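Local coordinates for protein dihydrodipicolinate synthase (Rhodopseudomonas palustris, PDB 3DZ1) that probably acts as a 4-hydroxy-tetrahydrodipicolinate synthase, a pyruvate-using TIM-barrel lyase of lysine biosynthesis, at residues 91-96 / 130-135; 220-226 / 248-252; 267-271 / 295-299. All coordinates share one frame; numbering follows the deposited sequence.

Interaction 1 of 3, residues 91-96 / 130-135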
# COMPACT_ATOMS: atom_id res chain seq x y z
N MSE A 91 8.01 -0.86 23.84
CA MSE A 91 8.64 -2.14 23.56
C MSE A 91 9.61 -2.51 24.68
O MSE A 91 9.62 -3.65 25.15
CB MSE A 91 9.40 -2.08 22.23
CG MSE A 91 10.07 -3.39 21.85
SE MSE A 91 11.10 -3.25 20.21
CE MSE A 91 9.63 -2.87 19.01
N ARG A 92 10.43 -1.56 25.11
CA ARG A 92 11.39 -1.83 26.17
C ARG A 92 10.69 -2.20 27.47
O ARG A 92 11.09 -3.14 28.16
CB ARG A 92 12.29 -0.61 26.42
CG ARG A 92 13.32 -0.85 27.51
CD ARG A 92 14.16 0.39 27.78
NE ARG A 92 15.04 0.22 28.93
CZ ARG A 92 16.10 -0.59 28.96
NH1 ARG A 92 16.43 -1.30 27.89
NH2 ARG A 92 16.83 -0.68 30.06
N ARG A 93 9.64 -1.46 27.81
CA ARG A 93 8.89 -1.73 29.03
C ARG A 93 8.36 -3.16 29.07
O ARG A 93 8.64 -3.91 30.00
CB ARG A 93 7.73 -0.74 29.18
CG ARG A 93 6.84 -1.00 30.38
CD ARG A 93 5.70 0.00 30.43
NE ARG A 93 6.15 1.36 30.73
CZ ARG A 93 6.53 1.77 31.94
NH1 ARG A 93 6.51 0.93 32.97
NH2 ARG A 93 6.93 3.03 32.12
N LEU A 94 7.62 -3.54 28.04
CA LEU A 94 7.04 -4.88 27.98
C LEU A 94 8.08 -5.99 27.89
O LEU A 94 7.90 -7.07 28.45
CB LEU A 94 6.06 -4.99 26.80
CG LEU A 94 5.26 -6.29 26.70
CD1 LEU A 94 4.49 -6.53 28.00
CD2 LEU A 94 4.30 -6.21 25.52
N ALA A 95 9.17 -5.72 27.18
CA ALA A 95 10.23 -6.72 27.03
C ALA A 95 10.92 -7.02 28.36
O ALA A 95 11.04 -8.18 28.75
CB ALA A 95 11.25 -6.26 26.00
N ARG A 96 11.35 -5.97 29.05
CA ARG A 96 12.03 -6.13 30.33
C ARG A 96 11.12 -6.74 31.38
O ARG A 96 11.54 -7.58 32.18
CB ARG A 96 12.55 -4.78 30.83
CG ARG A 96 13.65 -4.17 29.97
CD ARG A 96 14.86 -5.08 29.88
NE ARG A 96 16.04 -4.36 29.41
CZ ARG A 96 17.17 -4.95 29.03
NH1 ARG A 96 17.29 -6.27 29.06
NH2 ARG A 96 18.20 -4.21 28.63
N ALA A 130 16.95 -0.95 22.09
CA ALA A 130 15.84 -0.61 22.97
C ALA A 130 15.55 -1.65 24.06
O ALA A 130 15.44 -1.30 25.23
CB ALA A 130 14.58 -0.38 22.14
N ILE A 131 15.41 -2.91 23.66
CA ILE A 131 15.12 -3.97 24.63
C ILE A 131 16.34 -4.49 25.37
O ILE A 131 16.21 -5.12 26.41
CB ILE A 131 14.43 -5.18 23.95
CG1 ILE A 131 15.39 -5.83 22.95
CG2 ILE A 131 13.14 -4.74 23.27
CD1 ILE A 131 14.91 -7.16 22.42
N GLY A 132 17.53 -4.22 24.83
CA GLY A 132 18.76 -4.68 25.45
C GLY A 132 19.33 -5.85 24.69
O GLY A 132 18.59 -6.76 24.31
N ASP A 133 20.64 -5.84 24.45
CA ASP A 133 21.28 -6.92 23.70
C ASP A 133 21.30 -8.26 24.44
O ASP A 133 21.71 -9.28 23.89
CB ASP A 133 22.71 -6.53 23.33
CG ASP A 133 22.77 -5.28 22.49
OD1 ASP A 133 22.03 -5.19 21.49
OD2 ASP A 133 23.57 -4.37 22.82
N ASP A 134 20.86 -8.25 25.70
CA ASP A 134 20.85 -9.45 26.51
C ASP A 134 19.53 -10.22 26.39
O ASP A 134 19.41 -11.34 26.89
CB ASP A 134 21.08 -9.09 27.98
CG ASP A 134 20.04 -8.11 28.51
OD1 ASP A 134 19.92 -7.00 27.94
OD2 ASP A 134 19.36 -8.44 29.50
N VAL A 135 18.56 -9.62 25.71
CA VAL A 135 17.25 -10.25 25.55
C VAL A 135 17.13 -11.09 24.29
O VAL A 135 17.24 -10.58 23.17
CB VAL A 135 16.14 -9.17 25.54
CG1 VAL A 135 14.77 -9.82 25.39
CG2 VAL A 135 16.21 -8.35 26.82

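Interaction 2 of 3, residues 220-226 / 248-252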
# COMPACT_ATOMS: atom_id res chain seq x y z
N TYR A 220 -3.04 -22.65 15.16
CA TYR A 220 -4.04 -23.64 14.75
C TYR A 220 -4.72 -24.26 15.97
O TYR A 220 -4.06 -24.59 16.96
CB TYR A 220 -3.36 -24.73 13.91
CG TYR A 220 -4.30 -25.78 13.37
CD1 TYR A 220 -5.45 -25.43 12.66
CD2 TYR A 220 -4.02 -27.14 13.54
CE1 TYR A 220 -6.31 -26.40 12.15
CE2 TYR A 220 -4.87 -28.12 13.02
CZ TYR A 220 -6.01 -27.75 12.33
OH TYR A 220 -6.84 -28.72 11.82
N CYS A 221 -6.05 -24.42 15.89
CA CYS A 221 -6.83 -24.97 16.99
C CYS A 221 -6.54 -26.42 17.38
O CYS A 221 -7.14 -26.94 18.33
CB CYS A 221 -8.34 -24.78 16.73
SG CYS A 221 -8.96 -25.45 15.18
N PHE A 222 -5.65 -27.08 16.65
CA PHE A 222 -5.26 -28.45 16.98
C PHE A 222 -3.74 -28.50 17.05
O PHE A 222 -3.09 -29.22 16.29
CB PHE A 222 -5.79 -29.44 15.95
CG PHE A 222 -7.24 -29.79 16.15
CD1 PHE A 222 -7.61 -30.76 17.07
CD2 PHE A 222 -8.23 -29.11 15.45
CE1 PHE A 222 -8.96 -31.06 17.29
CE2 PHE A 222 -9.58 -29.39 15.66
CZ PHE A 222 -9.94 -30.37 16.58
N PRO A 223 -3.15 -27.73 17.97
CA PRO A 223 -1.69 -27.73 18.10
C PRO A 223 -1.23 -29.13 18.47
O PRO A 223 -0.11 -29.53 18.15
CB PRO A 223 -1.44 -26.70 19.19
CG PRO A 223 -2.65 -26.83 20.06
CD PRO A 223 -3.77 -26.92 19.04
N ASP A 224 -2.10 -29.87 19.16
CA ASP A 224 -1.78 -31.22 19.57
C ASP A 224 -1.52 -32.12 18.36
O ASP A 224 -0.64 -32.99 18.41
CB ASP A 224 -2.91 -31.79 20.47
CG ASP A 224 -4.31 -31.61 19.87
OD1 ASP A 224 -4.60 -30.54 19.30
OD2 ASP A 224 -5.13 -32.54 20.01
N MSE A 225 -2.25 -31.90 17.27
CA MSE A 225 -2.05 -32.71 16.08
C MSE A 225 -0.84 -32.25 15.26
O MSE A 225 -0.21 -33.05 14.59
CB MSE A 225 -3.31 -32.72 15.22
CG MSE A 225 -4.50 -33.41 15.89
SE MSE A 225 -4.14 -35.27 16.39
CE MSE A 225 -3.68 -35.01 18.24
N LEU A 226 -0.53 -30.96 15.29
CA LEU A 226 0.64 -30.49 14.56
C LEU A 226 1.90 -30.97 15.28
O LEU A 226 2.96 -31.10 14.66
CB LEU A 226 0.63 -28.96 14.43
CG LEU A 226 -0.52 -28.38 13.59
CD1 LEU A 226 -0.24 -26.91 13.30
CD2 LEU A 226 -0.65 -29.15 12.28
N HIS A 248 -5.83 -32.50 8.10
CA HIS A 248 -6.08 -31.23 8.77
C HIS A 248 -6.11 -30.03 7.83
O HIS A 248 -6.64 -28.98 8.18
CB HIS A 248 -5.03 -31.00 9.86
CG HIS A 248 -5.29 -31.79 11.10
ND1 HIS A 248 -6.03 -31.29 12.15
CD2 HIS A 248 -4.99 -33.07 11.42
CE1 HIS A 248 -6.18 -32.23 13.07
NE2 HIS A 248 -5.56 -33.32 12.65
N LEU A 249 -5.56 -30.17 6.63
CA LEU A 249 -5.51 -29.05 5.70
C LEU A 249 -6.83 -28.34 5.45
O LEU A 249 -6.87 -27.11 5.35
CB LEU A 249 -4.88 -29.50 4.38
CG LEU A 249 -4.56 -28.37 3.40
CD1 LEU A 249 -3.68 -27.32 4.08
CD2 LEU A 249 -3.87 -28.94 2.17
N PRO A 250 -7.94 -29.09 5.33
CA PRO A 250 -9.22 -28.41 5.09
C PRO A 250 -9.54 -27.39 6.19
O PRO A 250 -9.99 -26.28 5.90
CB PRO A 250 -10.22 -29.56 5.04
CG PRO A 250 -9.41 -30.65 4.42
CD PRO A 250 -8.10 -30.55 5.19
N LEU A 251 -9.32 -27.77 7.44
CA LEU A 251 -9.59 -26.88 8.56
C LEU A 251 -8.48 -25.85 8.71
O LEU A 251 -8.73 -24.70 9.07
CB LEU A 251 -9.75 -27.67 9.86
CG LEU A 251 -10.08 -26.86 11.12
CD1 LEU A 251 -11.38 -26.08 10.90
CD2 LEU A 251 -10.20 -27.80 12.32
N ILE A 252 -7.25 -26.26 8.44
CA ILE A 252 -6.13 -25.33 8.52
C ILE A 252 -6.40 -24.16 7.57
O ILE A 252 -6.24 -22.99 7.93
CB ILE A 252 -4.80 -26.01 8.11
CG1 ILE A 252 -4.35 -26.96 9.22
CG2 ILE A 252 -3.74 -24.96 7.79
CD1 ILE A 252 -3.15 -27.82 8.86

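Interaction 3 of 3, residues 267-271 / 295-299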
# COMPACT_ATOMS: atom_id res chain seq x y z
N TYR A 267 -13.78 -20.27 18.50
CA TYR A 267 -14.98 -21.09 18.46
C TYR A 267 -14.61 -22.55 18.75
O TYR A 267 -15.24 -23.21 19.57
CB TYR A 267 -15.63 -21.00 17.07
CG TYR A 267 -16.74 -22.00 16.84
CD1 TYR A 267 -17.95 -21.91 17.53
CD2 TYR A 267 -16.58 -23.06 15.94
CE1 TYR A 267 -18.97 -22.85 17.34
CE2 TYR A 267 -17.59 -24.00 15.74
CZ TYR A 267 -18.78 -23.89 16.44
OH TYR A 267 -19.77 -24.82 16.25
N VAL A 268 -13.57 -23.04 18.09
CA VAL A 268 -13.14 -24.42 18.29
C VAL A 268 -12.53 -24.67 19.67
O VAL A 268 -12.82 -25.68 20.32
CB VAL A 268 -12.12 -24.85 17.21
CG1 VAL A 268 -11.64 -26.27 17.48
CG2 VAL A 268 -12.77 -24.78 15.83
N LEU A 269 -11.69 -23.75 20.13
CA LEU A 269 -11.05 -23.91 21.44
C LEU A 269 -12.11 -23.95 22.54
O LEU A 269 -11.91 -24.58 23.58
CB LEU A 269 -10.06 -22.77 21.69
CG LEU A 269 -8.81 -22.80 20.81
CD1 LEU A 269 -7.99 -21.54 21.01
CD2 LEU A 269 -7.98 -24.04 21.14
N LYS A 270 -13.23 -23.27 22.32
CA LYS A 270 -14.31 -23.27 23.30
C LYS A 270 -15.00 -24.63 23.23
O LYS A 270 -15.29 -25.25 24.26
CB LYS A 270 -15.32 -22.16 22.98
CG LYS A 270 -16.52 -22.12 23.92
CD LYS A 270 -17.56 -21.12 23.44
CE LYS A 270 -18.84 -21.21 24.27
NZ LYS A 270 -19.94 -20.42 23.65
N LYS A 271 -15.25 -25.08 22.01
CA LYS A 271 -15.89 -26.37 21.78
C LYS A 271 -15.03 -27.49 22.36
O LYS A 271 -15.55 -28.54 22.76
CB LYS A 271 -16.10 -26.57 20.28
CG LYS A 271 -16.77 -27.87 19.89
CD LYS A 271 -16.96 -27.96 18.38
CE LYS A 271 -18.00 -26.97 17.87
NZ LYS A 271 -19.35 -27.29 18.40
N VAL A 295 -17.60 -25.10 9.86
CA VAL A 295 -16.48 -25.48 10.71
C VAL A 295 -16.81 -26.83 11.36
O VAL A 295 -15.97 -27.72 11.43
CB VAL A 295 -16.21 -24.44 11.82
CG1 VAL A 295 -15.17 -24.97 12.80
CG2 VAL A 295 -15.74 -23.13 11.19
N ASP A 296 -18.05 -26.97 11.83
CA ASP A 296 -18.49 -28.21 12.45
C ASP A 296 -18.34 -29.37 11.47
O ASP A 296 -17.96 -30.48 11.85
CB ASP A 296 -19.95 -28.13 12.90
CG ASP A 296 -20.15 -27.22 14.10
OD1 ASP A 296 -19.15 -26.88 14.76
OD2 ASP A 296 -21.31 -26.85 14.38
N TYR A 297 -18.67 -29.12 10.21
CA TYR A 297 -18.58 -30.15 9.18
C TYR A 297 -17.13 -30.62 9.04
O TYR A 297 -16.85 -31.82 9.00
CB TYR A 297 -19.09 -29.63 7.84
CG TYR A 297 -19.08 -30.67 6.74
CD1 TYR A 297 -19.91 -31.79 6.80
CD2 TYR A 297 -18.25 -30.53 5.63
CE1 TYR A 297 -19.90 -32.75 5.79
CE2 TYR A 297 -18.24 -31.48 4.61
CZ TYR A 297 -19.07 -32.59 4.69
OH TYR A 297 -19.06 -33.52 3.68
N LEU A 298 -16.21 -29.67 8.96
CA LEU A 298 -14.80 -30.00 8.82
C LEU A 298 -14.32 -30.78 10.04
O LEU A 298 -13.57 -31.75 9.91
CB LEU A 298 -13.97 -28.72 8.66
CG LEU A 298 -14.23 -27.91 7.39
CD1 LEU A 298 -13.34 -26.67 7.38
CD2 LEU A 298 -13.96 -28.77 6.16
N LEU A 299 -14.77 -30.36 11.22
CA LEU A 299 -14.41 -31.03 12.46
C LEU A 299 -14.88 -32.47 12.47
O LEU A 299 -14.17 -33.37 12.92
CB LEU A 299 -15.01 -30.29 13.66
CG LEU A 299 -14.40 -28.93 14.03
CD1 LEU A 299 -15.24 -28.24 15.10
CD2 LEU A 299 -12.97 -29.15 14.53
O HOH W 1 -21.91 -27.22 17.07

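Interaction 1 of 3, residues 91-96 / 130-135
In the outer helical layer of the (beta/alpha)8 barrel, M91, R92, A95 and R96 of helix 88-101 meet A130 and I131 at the C-terminal end of helix 117-131 and the turn that leads from it to strand 137-141. The apolar half of the contact lies inward. The I131 methyl CG2 fits between two residues one helical turn apart, 3.6 Å from CG of selenomethionine M91 and 3.7 Å from CB of A95. I131 and M91 both continue onto strand 105-108, so this part belongs to the layer between helices and barrel wall.

Farther out, two arginines reach for the helix end. R92 runs straight from CG to NE (chi1 180°), alongside the A130 carbonyl, and then turns its guanidinium at the last torsion; NH1 donates to A130 O at 2.8 Å, with the acceptor close to the guanidinium plane. R96 bends at chi2 instead and swings past I131 to the turn G132-V135. There its NH1 gives a fairly straight bond to D134 OD1 at 3.0 Å, on the syn side of the carboxylate, and weaker bonds run from NH1 to OD2 and from NH2 to OD1. The V135 methyl CG2 packs 3.2 Å from R96 NH1. G132 leaves the helix with a positive phi of 105° and opens the type I turn G132-V135 that carries D134.

Chemically, one arginine serves a carbonyl in the last turn of the helix while the other pairs with the carboxylate beyond it. Both positive groups sit where a helix dipole would probably favour them, and the D134 salt bridge ties the turn to the neighbouring helix.

Interaction 2 of 3, residues 220-226 / 248-252
The phenol of Y220, just beyond barrel strand 215-218, drives into helix 238-255, and its OH meets ND1 of H248 at 2.7 Å in a hydrogen bond lying near the plane of both rings. This is the tight part of the contact. I252 CG1 sits over one face of the Y220 ring, 3.7 Å from the centroid in a CH-pi contact, while the backbone N of F222 comes over the opposite face. L251 completes the surround: its CG lies at the tyrosine edge, 3.9 Å from CE1, and its CD2 methyl reaches C221 SG as well as F222 CE2, the latter at 3.8 Å.

Y220 and H248 meet rim to rim, their planes at 87°, and H248 also turns an edge toward the face of F222 in an offset edge-to-face pair, making a three-ring cluster. The side of F222 and M225 is the more open one, both being partly exposed. Selenomethionine M225 touches the imidazole with CB and CG, the latter 3.4 Å from NE2 of H248, and then bends at chi2 and chi3, so that its selenium leads away and ends 5.4 Å from the imidazole centroid, obliquely placed.

The chemistry amounts to one short polar link enclosed by hydrocarbon. The buried tyrosine hydroxyl and imidazole nitrogen satisfy each other, and with both faces of the tyrosine ring covered, that ring probably has little freedom to turn.

Interaction 3 of 3, residues 267-271 / 295-299
Y267 swings its ring out from helix 260-271 with CG trans to the backbone N (chi1 170°), and D296 on helix 289-301 sets CG beside its own backbone N (chi1 -71°), which brings the carboxylate to the hydroxyl. K271, one turn after Y267, starts out extended but folds at chi3 (-70°) and again at chi4, which brings its ammonium round to the same carboxylate.

The Y267 hydroxyl donates to D296 OD1 at 2.6 Å, a short bond that meets the oxygen on its syn side. The carboxylate arrives at the ring edge, the two flat groups being turned about a third of a right angle from each other. K271 reaches OD1 less directly: NZ is 3.7 Å away, a long salt bridge. A water bridges instead to the other oxygen, accepting from K271 NZ at 2.9 Å and donating to D296 OD2 at 2.8 Å. Each carboxylate oxygen therefore has a partner, and the nearby ammonium probably helps keep the aspartate ionised. K271 and D296 also touch a crystal neighbour, so the lattice may influence this outer arrangement.

Beneath the polar group the contact is hydrocarbon. V295 CG1 packs against the Y267 ring edge, 3.9 Å from CE2, and lies equally far from V268 CG2. L299 CD1 rests 3.7 Å from K271 CD, against the aliphatic part of the lysine, and is more loosely near V268 CG2. V295 and L299 pass on to helix 238-255 through Y254 and L251. The short helical segments run 12.0 Å apart at their closest and cross at -56°, so side chains rather than backbones fill the interval. This arrangement, in which helices 238-255, 260-271 and 289-301 come together after the last barrel strand, is typical of the C-terminal helical region of the DapA family.

How the interactions relate
From the N terminus, interaction 1 comes first: it closes a 33-residue loop that carries strand 105-108 and most of helix 117-131, joining two consecutive helices of the barrel's outer layer. Interaction 2 closes 21 residues, largely helical, and ties the exit of strand 215-218 to helix 238-255. Interaction 3 then closes 23 residues between helices 260-271 and 289-301. The three follow in series; none nests in or crosses another. Interaction 1 lies on the opposite side of the chain's centre, its centre about 33 Å from that of interaction 2. Interactions 2 and 3 touch, through F222 and L251 on L299 and C221 on V268, and residues of both also pack on the same neighbouring subunit.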